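Local coordinates for cobalt-precorrin-5B C(1)-methyltransferase (Archaeoglobus fulgidus, PDB 1SR8), which probably methylates C-1 of cobalt-precorrin-5B, using S-adenosyl-L-methionine, to give cobalt-precorrin-6A on the anaerobic route to adenosylcobalamin, at residues 42-47 / 181-186; 94-99 / 188-193. All blocks are in the same frame, centred on the assembly; numbering follows the deposited sequence.

Contact 1: residues 42-47 / 181-186; sequences ITTGTT and ISILGT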
loop_
_atom_site.group_PDB
_atom_site.type_symbol
_atom_site.label_atom_id
_atom_site.label_comp_id
_atom_site.label_asym_id
_atom_site.label_seq_id
_atom_site.Cartn_x
_atom_site.Cartn_y
_atom_site.Cartn_z
ATOM N N ILE A 42 -2.975 4.305 4.461
ATOM C CA ILE A 42 -3.463 2.932 4.510
ATOM C C ILE A 42 -4.172 2.685 3.189
ATOM O O ILE A 42 -4.822 3.582 2.647
ATOM C CB ILE A 42 -4.462 2.685 5.669
ATOM C CG1 ILE A 42 -5.594 3.719 5.623
ATOM C CG2 ILE A 42 -3.717 2.693 7.001
ATOM C CD1 ILE A 42 -6.757 3.414 6.558
ATOM N N THR A 43 -4.035 1.476 2.659
ATOM C CA THR A 43 -4.663 1.129 1.391
ATOM C C THR A 43 -6.174 0.901 1.528
ATOM O O THR A 43 -6.708 0.823 2.631
ATOM C CB THR A 43 -4.078 -0.170 0.839
ATOM O OG1 THR A 43 -4.224 -1.192 1.828
ATOM C CG2 THR A 43 -2.621 -0.004 0.490
ATOM N N THR A 44 -6.849 0.796 0.385
ATOM C CA THR A 44 -8.276 0.509 0.344
ATOM C C THR A 44 -8.480 -0.863 1.011
ATOM O O THR A 44 -9.497 -1.118 1.660
ATOM C CB THR A 44 -8.764 0.453 -1.119
ATOM O OG1 THR A 44 -7.777 -0.211 -1.919
ATOM C CG2 THR A 44 -8.964 1.849 -1.677
ATOM N N GLY A 45 -7.492 -1.741 0.849
ATOM C CA GLY A 45 -7.565 -3.064 1.444
ATOM C C GLY A 45 -7.515 -2.976 2.958
ATOM O O GLY A 45 -8.276 -3.656 3.654
ATOM N N THR A 46 -6.632 -2.130 3.483
ATOM C CA THR A 46 -6.524 -1.986 4.927
ATOM C C THR A 46 -7.726 -1.241 5.496
ATOM O O THR A 46 -8.167 -1.524 6.609
ATOM C CB THR A 46 -5.255 -1.234 5.315
ATOM O OG1 THR A 46 -4.109 -2.018 4.964
ATOM C CG2 THR A 46 -5.245 -0.955 6.811
ATOM N N THR A 47 -8.252 -0.289 4.734
ATOM C CA THR A 47 -9.403 0.486 5.181
ATOM C C THR A 47 -10.617 -0.431 5.214
ATOM O O THR A 47 -11.439 -0.365 6.133
ATOM C CB THR A 47 -9.663 1.680 4.248
ATOM O OG1 THR A 47 -8.496 2.517 4.219
ATOM C CG2 THR A 47 -10.856 2.494 4.737
ATOM N N ILE A 181 -14.723 1.235 -7.457
ATOM C CA ILE A 181 -13.273 1.180 -7.324
ATOM C C ILE A 181 -12.773 -0.226 -7.007
ATOM O O ILE A 181 -13.556 -1.142 -6.740
ATOM C CB ILE A 181 -12.781 2.107 -6.195
ATOM C CG1 ILE A 181 -13.389 1.672 -4.859
ATOM C CG2 ILE A 181 -13.184 3.532 -6.485
ATOM C CD1 ILE A 181 -12.771 2.350 -3.651
ATOM N N SER A 182 -11.452 -0.378 -7.038
ATOM C CA SER A 182 -10.799 -1.641 -6.716
ATOM C C SER A 182 -10.374 -1.587 -5.243
ATOM O O SER A 182 -10.174 -0.517 -4.675
ATOM C CB SER A 182 -9.547 -1.831 -7.575
ATOM O OG SER A 182 -9.813 -1.657 -8.954
ATOM N N ILE A 183 -10.264 -2.747 -4.618
ATOM C CA ILE A 183 -9.808 -2.824 -3.245
ATOM C C ILE A 183 -8.485 -3.564 -3.378
ATOM O O ILE A 183 -8.444 -4.719 -3.796
ATOM C CB ILE A 183 -10.793 -3.603 -2.369
ATOM C CG1 ILE A 183 -12.119 -2.840 -2.314
ATOM C CG2 ILE A 183 -10.217 -3.798 -0.978
ATOM C CD1 ILE A 183 -13.169 -3.476 -1.445
ATOM N N LEU A 184 -7.395 -2.886 -3.041
ATOM C CA LEU A 184 -6.079 -3.475 -3.187
ATOM C C LEU A 184 -5.065 -3.013 -2.149
ATOM O O LEU A 184 -5.390 -2.267 -1.229
ATOM C CB LEU A 184 -5.573 -3.163 -4.595
ATOM C CG LEU A 184 -5.662 -1.694 -5.002
ATOM C CD1 LEU A 184 -4.443 -0.951 -4.470
ATOM C CD2 LEU A 184 -5.729 -1.574 -6.517
ATOM N N GLY A 185 -3.830 -3.478 -2.311
ATOM C CA GLY A 185 -2.764 -3.104 -1.399
ATOM C C GLY A 185 -1.846 -4.274 -1.125
ATOM O O GLY A 185 -2.198 -5.171 -0.360
ATOM N N THR A 186 -0.667 -4.264 -1.742
ATOM C CA THR A 186 0.289 -5.352 -1.565
ATOM C C THR A 186 0.921 -5.401 -0.181
ATOM O O THR A 186 1.190 -6.484 0.322
ATOM C CB THR A 186 1.415 -5.293 -2.621
ATOM O OG1 THR A 186 1.911 -3.951 -2.719
ATOM C CG2 THR A 186 0.899 -5.762 -3.980
HETATM O O HOH W 1 -3.829 -3.888 1.587
#
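T43 OG1, which reaches G185 through a water, is held from two directions at the start of helix 44-57. T43 is the N-cap, and its OG1 accepts the backbone N-H of T46, with 3.1 Å between OG1 and T46 N. It also donates to the water, 2.7 Å from OG1, which in turn donates to G185 O. With chi1 at 56°, OG1 sits between the backbone N and the carbonyl carbon, which leaves T43 CG2 anti to the carbonyl carbon, where it packs on G185 CA at 3.6 Å. An alanine here would remove OG1 and CG2, and would probably leave T46 N without its cap, the water without its donor and a gap beside G185 CA. One residue on, T44 OG1 accepts from L184 N at 2.9 Å in an almost straight bond (176°). The carbonyl of the same leucine returns the contact, taking the N-H of G45 with 3.0 Å between L184 O and G45 N. Neither glycine would tolerate a side chain: a CB on G45 would run into L184 O, and one on G185 into T43 OG1. Beside these bonds, I183 lays CG2 against G45 CA at 3.7 Å, and its side chain continues onto F106 and onto A135 and I139 of helix 133-149. The loop between strands 180-181 and 189-190 is thus fitted against the first turn of the helix. Backbone N-H groups that lack a partner within the helix are met by a threonine hydroxyl and a loop carbonyl, and the positive end of the helix dipole would probably polarise both acceptors.

Contact 2: residues 94-99 / 188-193; sequences GDHEFD and GFVEPW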
loop_
_atom_site.group_PDB
_atom_site.type_symbol
_atom_site.label_atom_id
_atom_site.label_comp_id
_atom_site.label_asym_id
_atom_site.label_seq_id
_atom_site.Cartn_x
_atom_site.Cartn_y
_atom_site.Cartn_z
ATOM N N GLY A 94 -1.727 9.625 3.755
ATOM C CA GLY A 94 -0.510 10.202 4.293
ATOM C C GLY A 94 -0.026 11.364 3.445
ATOM O O GLY A 94 -0.832 12.168 2.978
ATOM N N ASP A 95 1.280 11.460 3.221
ATOM C CA ASP A 95 1.812 12.563 2.432
ATOM C C ASP A 95 1.910 12.324 0.930
ATOM O O ASP A 95 2.684 12.982 0.235
ATOM C CB ASP A 95 3.169 12.992 2.988
ATOM C CG ASP A 95 3.042 13.682 4.328
ATOM O OD1 ASP A 95 2.303 14.686 4.399
ATOM O OD2 ASP A 95 3.670 13.232 5.310
ATOM N N HIS A 96 1.122 11.387 0.425
ATOM C CA HIS A 96 1.120 11.113 -1.005
ATOM C C HIS A 96 0.674 12.408 -1.686
ATOM O O HIS A 96 -0.418 12.899 -1.416
ATOM C CB HIS A 96 0.135 9.987 -1.302
ATOM C CG HIS A 96 0.215 9.463 -2.699
ATOM N ND1 HIS A 96 -0.061 10.239 -3.802
ATOM C CD2 HIS A 96 0.534 8.235 -3.171
ATOM C CE1 HIS A 96 0.083 9.511 -4.895
ATOM N NE2 HIS A 96 0.444 8.291 -4.540
ATOM N N GLU A 97 1.508 12.966 -2.559
ATOM C CA GLU A 97 1.166 14.218 -3.228
ATOM C C GLU A 97 -0.234 14.212 -3.823
ATOM O O GLU A 97 -0.830 15.270 -4.000
ATOM C CB GLU A 97 2.182 14.552 -4.315
ATOM C CG GLU A 97 2.072 13.695 -5.548
ATOM C CD GLU A 97 3.174 13.989 -6.539
ATOM O OE1 GLU A 97 3.331 15.172 -6.920
ATOM O OE2 GLU A 97 3.881 13.034 -6.932
ATOM N N PHE A 98 -0.749 13.035 -4.160
ATOM C CA PHE A 98 -2.107 12.926 -4.694
ATOM C C PHE A 98 -2.604 11.519 -5.014
ATOM O O PHE A 98 -2.252 10.931 -6.033
ATOM C CB PHE A 98 -2.305 13.776 -5.939
ATOM C CG PHE A 98 -3.701 13.686 -6.482
ATOM C CD1 PHE A 98 -4.783 14.118 -5.713
ATOM C CD2 PHE A 98 -3.950 13.091 -7.718
ATOM C CE1 PHE A 98 -6.094 13.952 -6.163
ATOM C CE2 PHE A 98 -5.255 12.917 -8.181
ATOM C CZ PHE A 98 -6.330 13.347 -7.402
ATOM N N ASP A 99 -3.456 11.007 -4.137
ATOM C CA ASP A 99 -4.047 9.685 -4.279
ATOM C C ASP A 99 -5.543 9.931 -4.506
ATOM O O ASP A 99 -6.236 10.404 -3.612
ATOM C CB ASP A 99 -3.820 8.915 -2.982
ATOM C CG ASP A 99 -4.369 7.515 -3.028
ATOM O OD1 ASP A 99 -5.193 7.208 -3.908
ATOM O OD2 ASP A 99 -3.979 6.716 -2.160
ATOM N N GLY A 188 -0.283 -3.132 2.455
ATOM C CA GLY A 188 -1.296 -2.679 3.390
ATOM C C GLY A 188 -1.130 -1.182 3.619
ATOM O O GLY A 188 -2.003 -0.524 4.178
ATOM N N PHE A 189 -0.007 -0.636 3.166
ATOM C CA PHE A 189 0.284 0.784 3.353
ATOM C C PHE A 189 0.379 1.518 2.027
ATOM O O PHE A 189 0.651 0.909 0.987
ATOM C CB PHE A 189 1.613 0.954 4.101
ATOM C CG PHE A 189 1.617 0.362 5.485
ATOM C CD1 PHE A 189 1.447 1.171 6.601
ATOM C CD2 PHE A 189 1.795 -1.003 5.672
ATOM C CE1 PHE A 189 1.456 0.628 7.888
ATOM C CE2 PHE A 189 1.806 -1.558 6.949
ATOM C CZ PHE A 189 1.637 -0.742 8.061
ATOM N N VAL A 190 0.146 2.829 2.075
ATOM C CA VAL A 190 0.233 3.675 0.892
ATOM C C VAL A 190 1.559 4.436 0.963
ATOM O O VAL A 190 1.805 5.169 1.917
ATOM C CB VAL A 190 -0.943 4.685 0.833
ATOM C CG1 VAL A 190 -0.701 5.718 -0.254
ATOM C CG2 VAL A 190 -2.236 3.955 0.549
ATOM N N GLU A 191 2.423 4.232 -0.027
ATOM C CA GLU A 191 3.712 4.911 -0.076
ATOM C C GLU A 191 3.418 6.376 -0.426
ATOM O O GLU A 191 2.785 6.651 -1.449
ATOM C CB GLU A 191 4.598 4.266 -1.148
ATOM C CG GLU A 191 6.033 4.776 -1.169
ATOM C CD GLU A 191 6.873 4.291 0.012
ATOM O OE1 GLU A 191 6.310 3.748 0.986
ATOM O OE2 GLU A 191 8.111 4.464 -0.032
ATOM N N PRO A 192 3.879 7.334 0.415
ATOM C CA PRO A 192 3.665 8.778 0.223
ATOM C C PRO A 192 4.472 9.437 -0.888
ATOM O O PRO A 192 5.328 10.292 -0.640
ATOM C CB PRO A 192 3.993 9.353 1.590
ATOM C CG PRO A 192 5.128 8.485 2.017
ATOM C CD PRO A 192 4.674 7.088 1.633
ATOM N N TRP A 193 4.163 9.063 -2.122
ATOM C CA TRP A 193 4.860 9.602 -3.273
ATOM C C TRP A 193 4.736 11.102 -3.483
ATOM O O TRP A 193 3.651 11.626 -3.726
ATOM C CB TRP A 193 4.417 8.858 -4.530
ATOM C CG TRP A 193 5.013 7.482 -4.591
ATOM C CD1 TRP A 193 4.342 6.294 -4.701
ATOM C CD2 TRP A 193 6.410 7.154 -4.525
ATOM N NE1 TRP A 193 5.237 5.248 -4.708
ATOM C CE2 TRP A 193 6.512 5.746 -4.602
ATOM C CE3 TRP A 193 7.587 7.916 -4.410
ATOM C CZ2 TRP A 193 7.748 5.081 -4.564
ATOM C CZ3 TRP A 193 8.818 7.254 -4.372
ATOM C CH2 TRP A 193 8.885 5.851 -4.449
#
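H96 packs against the chain from V190 to W193. Its CB lies 4.0 Å from P192 CA, and CG is anti to the backbone N (chi1 -170°), which starts the imidazole toward the E191 carbonyl. H96 CD2 comes closest to it, 3.2 Å from E191 O, and also touches V190 CG1. On the other branch, H96 ND1 accepts from F98 N at 2.9 Å, the donor lying practically in the ring plane, so this bond holds the imidazole against rotation. H96 NE2, at the tip, is 4.0 Å from W193 CB. That methylene makes a CH-pi contact over the ring, 21° off its normal and on the CD2/NE2 side, with W193 O over the same face on the ND1 side; D99 CB covers the opposite face. The tryptophan is brought there by an inverse gamma turn centred on P192, in which W193 N donates to E191 O at 2.9 Å. The last residue of the turn also accepts: W193 O receives the backbone N-H of E97, with 2.8 Å between E97 N and W193 O and the donor lifted 36° out of the carbonyl plane. E97 CG also crowds W193 O, at 3.2 Å. The pyrrolidine meets the loop through P192 CB, which abuts the D95 carbonyl carbon and H96 N. Farther back, V190 CG1 leans on D99 OD2 at 3.9 Å, although that oxygen has stronger partners in K91, by a salt bridge, and the S93 hydroxyl. The indole runs on toward helix 195-204, packing on V198 and K201, and also meets the H238 ring.

From the N terminus, strand 36-42 runs straight into 42-47, the first half of contact 1, and the chain then passes through helix 44-57 and three strands to 94-99, the first half of contact 2. With 133 residues between it and 42-47, 181-186 returns to close contact 1, and 188-193 follows almost at once to close contact 2, so the two loops cross rather than nest. The contacts also touch: G188 O probably accepts hydrogen bonds from T46 OG1 and T43 N. Together they join the start of helix 44-57, the loop between strands 86-90 and 105-111, the loop between strands 180-181 and 189-190, and strand 189-190, which pairs antiparallel with 36-42.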